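Local coordinates for copper-containing nitrite reductase (Hyphomicrobium denitrificans 1NES1, PDB 6TFO), which probably reduces nitrite to nitric oxide, using copper centres and electrons delivered by cytochrome c, at residues Lys177-Trp189 and Tyr328-Arg340. Residues are numbered along the deposited sequence; the frame is centred on the assembly and turned at random.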
ATOM      1  N   LYS C 177      10.883 -11.907  34.156  1.00 55.16           N
ATOM      2  CA  LYS C 177       9.919 -10.848  33.787  1.00 58.30           C
ATOM      3  C   LYS C 177       9.971  -9.797  34.882  1.00 53.92           C
ATOM      4  O   LYS C 177       9.979 -10.181  36.074  1.00 55.72           O
ATOM      5  CB  LYS C 177       8.494 -11.386  33.648  1.00 64.58           C
ATOM      6  CG  LYS C 177       8.167 -11.964  32.281  1.00 76.67           C
ATOM      7  CD  LYS C 177       6.902 -12.799  32.279  1.00 86.58           C
ATOM      8  CE  LYS C 177       6.889 -13.862  31.200  1.00 91.90           C
ATOM      9  NZ  LYS C 177       5.862 -14.890  31.483  1.00100.25           N
ATOM     10  N   GLY C 178       9.987  -8.536  34.466  1.00 47.60           N
ATOM     11  CA  GLY C 178      10.055  -7.373  35.364  1.00 49.14           C
ATOM     12  C   GLY C 178       8.998  -6.362  35.010  1.00 45.41           C
ATOM     13  O   GLY C 178       8.517  -6.401  33.870  1.00 49.89           O
ATOM     14  N   GLN C 179       8.613  -5.528  35.973  1.00 43.14           N
ATOM     15  CA  GLN C 179       7.629  -4.440  35.785  1.00 47.72           C
ATOM     16  C   GLN C 179       8.354  -3.247  35.142  1.00 48.48           C
ATOM     17  O   GLN C 179       9.003  -2.470  35.869  1.00 49.15           O
ATOM     18  CB  GLN C 179       6.988  -4.134  37.140  1.00 47.83           C
ATOM     19  CG  GLN C 179       5.654  -3.420  37.038  1.00 48.05           C
ATOM     20  CD  GLN C 179       4.561  -4.349  36.559  1.00 51.69           C
ATOM     21  OE1 GLN C 179       4.529  -5.540  36.896  1.00 53.47           O
ATOM     22  NE2 GLN C 179       3.653  -3.819  35.755  1.00 47.22           N
ATOM     23  N   LEU C 180       8.284  -3.145  33.810  1.00 45.92           N
ATOM     24  CA  LEU C 180       8.922  -2.075  32.996  1.00 43.71           C
ATOM     25  C   LEU C 180       8.185  -0.753  33.248  1.00 47.70           C
ATOM     26  O   LEU C 180       8.846   0.290  33.373  1.00 48.33           O
ATOM     27  CB  LEU C 180       8.882  -2.480  31.520  1.00 42.79           C
ATOM     28  CG  LEU C 180       9.251  -1.408  30.490  1.00 43.78           C
ATOM     29  CD1 LEU C 180      10.625  -0.820  30.775  1.00 45.89           C
ATOM     30  CD2 LEU C 180       9.226  -1.986  29.080  1.00 40.86           C
ATOM     31  N   ASP C 181       6.859  -0.794  33.332  1.00 47.56           N
ATOM     32  CA  ASP C 181       6.009   0.392  33.614  1.00 48.27           C
ATOM     33  C   ASP C 181       4.800  -0.115  34.398  1.00 52.02           C
ATOM     34  O   ASP C 181       4.711  -1.341  34.605  1.00 55.56           O
ATOM     35  CB  ASP C 181       5.678   1.112  32.297  1.00 51.67           C
ATOM     36  CG  ASP C 181       5.262   2.572  32.371  1.00 46.70           C
ATOM     37  OD1 ASP C 181       4.851   3.021  33.462  1.00 49.02           O
ATOM     38  OD2 ASP C 181       5.349   3.245  31.314  1.00 42.53           O
ATOM     39  N   ASP C 182       3.923   0.799  34.807  1.00 52.16           N
ATOM     40  CA  ASP C 182       2.685   0.638  35.607  1.00 55.41           C
ATOM     41  C   ASP C 182       1.873  -0.622  35.219  1.00 59.60           C
ATOM     42  O   ASP C 182       1.416  -1.357  36.136  1.00 58.71           O
ATOM     43  CB  ASP C 182       1.908   1.939  35.398  1.00 59.92           C
ATOM     44  CG  ASP C 182       0.899   2.297  36.463  1.00 68.21           C
ATOM     45  OD1 ASP C 182       1.000   1.775  37.594  1.00 71.95           O
ATOM     46  OD2 ASP C 182       0.006   3.087  36.135  1.00 74.23           O
ATOM     47  N   LYS C 183       1.638  -0.837  33.919  1.00 60.31           N
ATOM     48  CA  LYS C 183       0.791  -1.946  33.378  1.00 59.78           C
ATOM     49  C   LYS C 183       1.521  -2.679  32.248  1.00 56.08           C
ATOM     50  O   LYS C 183       0.849  -3.302  31.389  1.00 52.17           O
ATOM     51  CB  LYS C 183      -0.521  -1.418  32.792  1.00 67.88           C
ATOM     52  CG  LYS C 183      -1.413  -0.625  33.738  1.00 77.61           C
ATOM     53  CD  LYS C 183      -2.464   0.186  32.994  1.00 82.19           C
ATOM     54  CE  LYS C 183      -3.262   1.095  33.905  1.00 84.68           C
ATOM     55  NZ  LYS C 183      -4.619   1.322  33.360  1.00 86.18           N
ATOM     56  N   THR C 184       2.852  -2.608  32.225  1.00 50.12           N
ATOM     57  CA  THR C 184       3.654  -3.175  31.112  1.00 48.22           C
ATOM     58  C   THR C 184       4.855  -3.924  31.682  1.00 48.97           C
ATOM     59  O   THR C 184       5.467  -3.456  32.657  1.00 50.21           O
ATOM     60  CB  THR C 184       3.931  -2.145  30.001  1.00 46.47           C
ATOM     61  OG1 THR C 184       5.273  -2.221  29.536  1.00 51.42           O
ATOM     62  CG2 THR C 184       3.608  -0.729  30.402  1.00 42.55           C
ATOM     63  N   THR C 185       5.113  -5.100  31.112  1.00 49.94           N
ATOM     64  CA  THR C 185       6.171  -6.040  31.561  1.00 50.26           C
ATOM     65  C   THR C 185       7.151  -6.245  30.406  1.00 48.43           C
ATOM     66  O   THR C 185       6.894  -5.730  29.308  1.00 47.80           O
ATOM     67  CB  THR C 185       5.544  -7.327  32.107  1.00 48.59           C
ATOM     68  OG1 THR C 185       4.943  -8.032  31.026  1.00 45.59           O
ATOM     69  CG2 THR C 185       4.511  -7.057  33.180  1.00 48.73           C
ATOM     70  N   TYR C 186       8.260  -6.927  30.683  1.00 49.13           N
ATOM     71  CA  TYR C 186       9.401  -7.162  29.764  1.00 41.38           C
ATOM     72  C   TYR C 186      10.233  -8.269  30.395  1.00 40.17           C
ATOM     73  O   TYR C 186      10.184  -8.429  31.609  1.00 43.29           O
ATOM     74  CB  TYR C 186      10.185  -5.866  29.521  1.00 42.22           C
ATOM     75  CG  TYR C 186      11.287  -5.959  28.495  1.00 43.65           C
ATOM     76  CD1 TYR C 186      11.022  -5.867  27.139  1.00 45.82           C
ATOM     77  CD2 TYR C 186      12.609  -6.127  28.872  1.00 46.71           C
ATOM     78  CE1 TYR C 186      12.031  -5.970  26.188  1.00 47.53           C
ATOM     79  CE2 TYR C 186      13.635  -6.225  27.935  1.00 52.06           C
ATOM     80  CZ  TYR C 186      13.353  -6.139  26.580  1.00 50.07           C
ATOM     81  OH  TYR C 186      14.370  -6.222  25.663  1.00 43.76           O
ATOM     82  N   THR C 187      10.939  -9.043  29.591  1.00 42.41           N
ATOM     83  CA  THR C 187      11.823 -10.126  30.070  1.00 41.46           C
ATOM     84  C   THR C 187      13.214  -9.514  30.192  1.00 45.05           C
ATOM     85  O   THR C 187      13.856  -9.253  29.152  1.00 45.46           O
ATOM     86  CB  THR C 187      11.759 -11.375  29.184  1.00 42.22           C
ATOM     87  OG1 THR C 187      10.441 -11.909  29.320  1.00 41.84           O
ATOM     88  CG2 THR C 187      12.781 -12.424  29.559  1.00 39.77           C
ATOM     89  N   TYR C 188      13.609  -9.237  31.435  1.00 43.61           N
ATOM     90  CA  TYR C 188      14.943  -8.727  31.797  1.00 42.40           C
ATOM     91  C   TYR C 188      15.905  -9.906  31.928  1.00 47.75           C
ATOM     92  O   TYR C 188      15.482 -11.026  32.351  1.00 45.94           O
ATOM     93  CB  TYR C 188      14.864  -7.930  33.094  1.00 46.05           C
ATOM     94  CG  TYR C 188      14.121  -6.621  32.990  1.00 49.10           C
ATOM     95  CD1 TYR C 188      12.752  -6.564  33.158  1.00 47.27           C
ATOM     96  CD2 TYR C 188      14.791  -5.433  32.733  1.00 44.86           C
ATOM     97  CE1 TYR C 188      12.070  -5.358  33.107  1.00 49.40           C
ATOM     98  CE2 TYR C 188      14.125  -4.223  32.675  1.00 42.95           C
ATOM     99  CZ  TYR C 188      12.760  -4.186  32.858  1.00 45.17           C
ATOM    100  OH  TYR C 188      12.090  -3.005  32.754  1.00 46.08           O
ATOM    101  N   TRP C 189      17.149  -9.658  31.521  1.00 45.61           N
ATOM    102  CA  TRP C 189      18.352 -10.432  31.907  1.00 47.79           C
ATOM    103  C   TRP C 189      19.179  -9.577  32.876  1.00 47.09           C
ATOM    104  O   TRP C 189      19.436  -8.405  32.558  1.00 48.83           O
ATOM    105  CB  TRP C 189      19.164 -10.846  30.672  1.00 50.20           C
ATOM    106  CG  TRP C 189      18.383 -11.586  29.635  1.00 44.02           C
ATOM    107  CD1 TRP C 189      17.174 -12.186  29.799  1.00 42.80           C
ATOM    108  CD2 TRP C 189      18.794 -11.858  28.283  1.00 42.41           C
ATOM    109  NE1 TRP C 189      16.789 -12.780  28.631  1.00 42.49           N
ATOM    110  CE2 TRP C 189      17.754 -12.590  27.678  1.00 42.22           C
ATOM    111  CE3 TRP C 189      19.915 -11.540  27.517  1.00 43.21           C
ATOM    112  CZ2 TRP C 189      17.814 -13.016  26.353  1.00 43.13           C
ATOM    113  CZ3 TRP C 189      19.978 -11.970  26.209  1.00 47.99           C
ATOM    114  CH2 TRP C 189      18.940 -12.699  25.636  1.00 47.19           C
ATOM    115  N   TYR C 328      12.240   2.910  25.303  1.00 42.29           N
ATOM    116  CA  TYR C 328      12.418   3.202  26.747  1.00 47.77           C
ATOM    117  C   TYR C 328      13.855   3.671  27.012  1.00 46.25           C
ATOM    118  O   TYR C 328      14.813   3.009  26.565  1.00 42.97           O
ATOM    119  CB  TYR C 328      12.045   1.980  27.584  1.00 47.65           C
ATOM    120  CG  TYR C 328      10.586   1.600  27.503  1.00 44.28           C
ATOM    121  CD1 TYR C 328      10.090   0.874  26.428  1.00 40.49           C
ATOM    122  CD2 TYR C 328       9.709   1.950  28.516  1.00 43.95           C
ATOM    123  CE1 TYR C 328       8.757   0.515  26.359  1.00 41.91           C
ATOM    124  CE2 TYR C 328       8.369   1.602  28.464  1.00 43.63           C
ATOM    125  CZ  TYR C 328       7.891   0.891  27.377  1.00 43.56           C
ATOM    126  OH  TYR C 328       6.579   0.527  27.323  1.00 48.62           O
ATOM    127  N   PHE C 329      13.971   4.825  27.681  1.00 43.79           N
ATOM    128  CA  PHE C 329      15.204   5.357  28.313  1.00 42.67           C
ATOM    129  C   PHE C 329      14.987   5.307  29.828  1.00 39.39           C
ATOM    130  O   PHE C 329      14.057   6.018  30.300  1.00 38.65           O
ATOM    131  CB  PHE C 329      15.451   6.789  27.846  1.00 42.13           C
ATOM    132  CG  PHE C 329      16.104   6.905  26.499  1.00 43.68           C
ATOM    133  CD1 PHE C 329      17.475   6.788  26.367  1.00 42.73           C
ATOM    134  CD2 PHE C 329      15.348   7.110  25.361  1.00 45.33           C
ATOM    135  CE1 PHE C 329      18.078   6.900  25.121  1.00 44.24           C
ATOM    136  CE2 PHE C 329      15.953   7.210  24.118  1.00 45.02           C
ATOM    137  CZ  PHE C 329      17.316   7.112  24.005  1.00 40.03           C
ATOM    138  N   LEU C 330      15.777   4.513  30.552  1.00 34.89           N
ATOM    139  CA  LEU C 330      15.486   4.189  31.976  1.00 40.39           C
ATOM    140  C   LEU C 330      16.681   4.443  32.910  1.00 42.79           C
ATOM    141  O   LEU C 330      17.844   4.106  32.547  1.00 44.15           O
ATOM    142  CB  LEU C 330      15.059   2.721  32.062  1.00 41.48           C
ATOM    143  CG  LEU C 330      13.929   2.312  31.121  1.00 40.33           C
ATOM    144  CD1 LEU C 330      13.839   0.799  31.063  1.00 40.62           C
ATOM    145  CD2 LEU C 330      12.610   2.942  31.542  1.00 39.41           C
ATOM    146  N   PHE C 331      16.375   4.966  34.104  1.00 45.04           N
ATOM    147  CA  PHE C 331      17.255   4.901  35.302  1.00 44.78           C
ATOM    148  C   PHE C 331      16.878   3.657  36.102  1.00 45.72           C
ATOM    149  O   PHE C 331      15.709   3.526  36.450  1.00 45.06           O
ATOM    150  CB  PHE C 331      17.112   6.145  36.183  1.00 40.38           C
ATOM    151  CG  PHE C 331      17.616   7.430  35.577  1.00 36.92           C
ATOM    152  CD1 PHE C 331      18.832   7.477  34.912  1.00 36.65           C
ATOM    153  CD2 PHE C 331      16.890   8.604  35.700  1.00 38.17           C
ATOM    154  CE1 PHE C 331      19.292   8.662  34.360  1.00 35.18           C
ATOM    155  CE2 PHE C 331      17.360   9.798  35.161  1.00 35.19           C
ATOM    156  CZ  PHE C 331      18.550   9.820  34.480  1.00 36.95           C
ATOM    157  N   ASN C 332      17.846   2.770  36.345  1.00 51.95           N
ATOM    158  CA  ASN C 332      17.725   1.603  37.255  1.00 49.54           C
ATOM    159  C   ASN C 332      16.491   0.797  36.835  1.00 49.97           C
ATOM    160  O   ASN C 332      15.677   0.433  37.712  1.00 50.65           O
ATOM    161  CB  ASN C 332      17.674   2.031  38.729  1.00 50.48           C
ATOM    162  CG  ASN C 332      18.946   2.690  39.232  1.00 49.02           C
ATOM    163  OD1 ASN C 332      19.759   3.186  38.456  1.00 46.21           O
ATOM    164  ND2 ASN C 332      19.134   2.712  40.537  1.00 40.56           N
ATOM    165  N   GLY C 333      16.338   0.571  35.533  1.00 46.94           N
ATOM    166  CA  GLY C 333      15.618  -0.607  35.010  1.00 52.03           C
ATOM    167  C   GLY C 333      14.153  -0.405  34.657  1.00 46.80           C
ATOM    168  O   GLY C 333      13.635  -1.255  33.930  1.00 48.50           O
ATOM    169  N   SER C 334      13.477   0.630  35.148  1.00 43.96           N
ATOM    170  CA  SER C 334      12.003   0.724  35.025  1.00 47.19           C
ATOM    171  C   SER C 334      11.549   2.181  34.926  1.00 48.66           C
ATOM    172  O   SER C 334      12.270   3.080  35.381  1.00 40.09           O
ATOM    173  CB  SER C 334      11.305   0.009  36.166  1.00 49.48           C
ATOM    174  OG  SER C 334      11.154   0.865  37.291  1.00 45.49           O
ATOM    175  N   VAL C 335      10.381   2.388  34.320  1.00 48.57           N
ATOM    176  CA  VAL C 335       9.662   3.687  34.374  1.00 51.57           C
ATOM    177  C   VAL C 335       9.188   3.840  35.818  1.00 51.99           C
ATOM    178  O   VAL C 335       8.654   2.857  36.366  1.00 56.36           O
ATOM    179  CB  VAL C 335       8.504   3.760  33.363  1.00 49.79           C
ATOM    180  CG1 VAL C 335       7.840   5.127  33.375  1.00 46.90           C
ATOM    181  CG2 VAL C 335       8.962   3.400  31.953  1.00 50.23           C
ATOM    182  N   GLY C 336       9.466   4.998  36.414  1.00 48.21           N
ATOM    183  CA  GLY C 336       9.157   5.315  37.815  1.00 46.66           C
ATOM    184  C   GLY C 336      10.186   4.771  38.803  1.00 47.71           C
ATOM    185  O   GLY C 336       9.991   4.985  40.023  1.00 49.19           O
ATOM    186  N   ALA C 337      11.233   4.090  38.335  1.00 44.35           N
ATOM    187  CA  ALA C 337      12.318   3.531  39.176  1.00 45.22           C
ATOM    188  C   ALA C 337      12.728   4.540  40.257  1.00 45.71           C
ATOM    189  O   ALA C 337      12.679   4.179  41.430  1.00 46.96           O
ATOM    190  CB  ALA C 337      13.495   3.155  38.321  1.00 46.40           C
ATOM    191  N   LEU C 338      13.091   5.765  39.868  1.00 46.99           N
ATOM    192  CA  LEU C 338      13.697   6.781  40.766  1.00 46.94           C
ATOM    193  C   LEU C 338      12.706   7.916  41.043  1.00 47.58           C
ATOM    194  O   LEU C 338      13.158   8.951  41.568  1.00 47.84           O
ATOM    195  CB  LEU C 338      14.959   7.337  40.108  1.00 48.18           C
ATOM    196  CG  LEU C 338      16.052   6.316  39.809  1.00 53.27           C
ATOM    197  CD1 LEU C 338      17.374   7.024  39.594  1.00 52.74           C
ATOM    198  CD2 LEU C 338      16.170   5.261  40.905  1.00 54.67           C
ATOM    199  N   THR C 339      11.422   7.728  40.708  1.00 49.51           N
ATOM    200  CA  THR C 339      10.335   8.683  41.054  1.00 51.64           C
ATOM    201  C   THR C 339       9.316   8.022  41.995  1.00 51.73           C
ATOM    202  O   THR C 339       9.037   8.609  43.028  1.00 47.76           O
ATOM    203  CB  THR C 339       9.646   9.237  39.803  1.00 52.85           C
ATOM    204  OG1 THR C 339       9.062   8.113  39.142  1.00 51.14           O
ATOM    205  CG2 THR C 339      10.588   9.993  38.887  1.00 53.98           C
ATOM    206  N   ARG C 340       8.769   6.861  41.641  1.00 57.52           N
ATOM    207  CA  ARG C 340       7.670   6.203  42.393  1.00 57.91           C
ATOM    208  C   ARG C 340       8.242   5.086  43.275  1.00 57.46           C
ATOM    209  O   ARG C 340       8.011   5.129  44.488  1.00 60.86           O
ATOM    210  CB  ARG C 340       6.599   5.660  41.439  1.00 65.25           C
ATOM    211  CG  ARG C 340       5.796   6.707  40.668  1.00 69.13           C
ATOM    212  CD  ARG C 340       4.638   6.125  39.837  1.00 76.57           C
ATOM    213  NE  ARG C 340       4.850   4.755  39.344  1.00 80.59           N
ATOM    214  CZ  ARG C 340       5.097   4.379  38.087  1.00 79.97           C
ATOM    215  NH1 ARG C 340       5.287   3.096  37.827  1.00 83.51           N
ATOM    216  NH2 ARG C 340       5.164   5.260  37.105  1.00 78.80           N
TER
HETATM  217  O   HOH W   1       4.971   1.671  28.916  1.00 47.01           O
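Y188 OH donates to the carbonyl oxygen G333 O at 2.6 Å, meeting it almost head-on (C=O...donor angle 167°), so a buried tyrosine ties down the type I' turn F331-S334. Two residues on, V335 N gives a second direct bond to L180 O, 2.8 Å long. This acceptor belongs to a classic beta bulge, where L180 and D181 both face T184. The bulge's leucine packs onto Y328: L180 CD2 sits over the middle of one ring face, 3.6 Å from the centroid, in a CH-pi contact. Chi1 (169°) puts L180 CG anti to the backbone N, against the ring; the other branch, CD1, meets L330 CD1 at 3.6 Å. At the ring's hydroxyl end, a water in the ring plane meets Y328 OH and donates to D181 OD2 at 2.9 Å, while Q314 supplies a further hydrogen bond to that hydroxyl. Replacing Y328 with an alanine would probably leave L180 CD2 without its aromatic cover and both the water and Q314 without their shared partner. V335 lies against the D181 carboxylate, CB to CG 3.6 Å. R340 makes its salt bridge with E140; D181 OD1 lies 4.3 Å from R340 NH2, too far for one. The contact thus joins the hairpin of one cupredoxin domain to the edge strand and following turns of the next, by two direct bonds, one water bridge and an apolar cluster, with charge attraction probably adding only modestly.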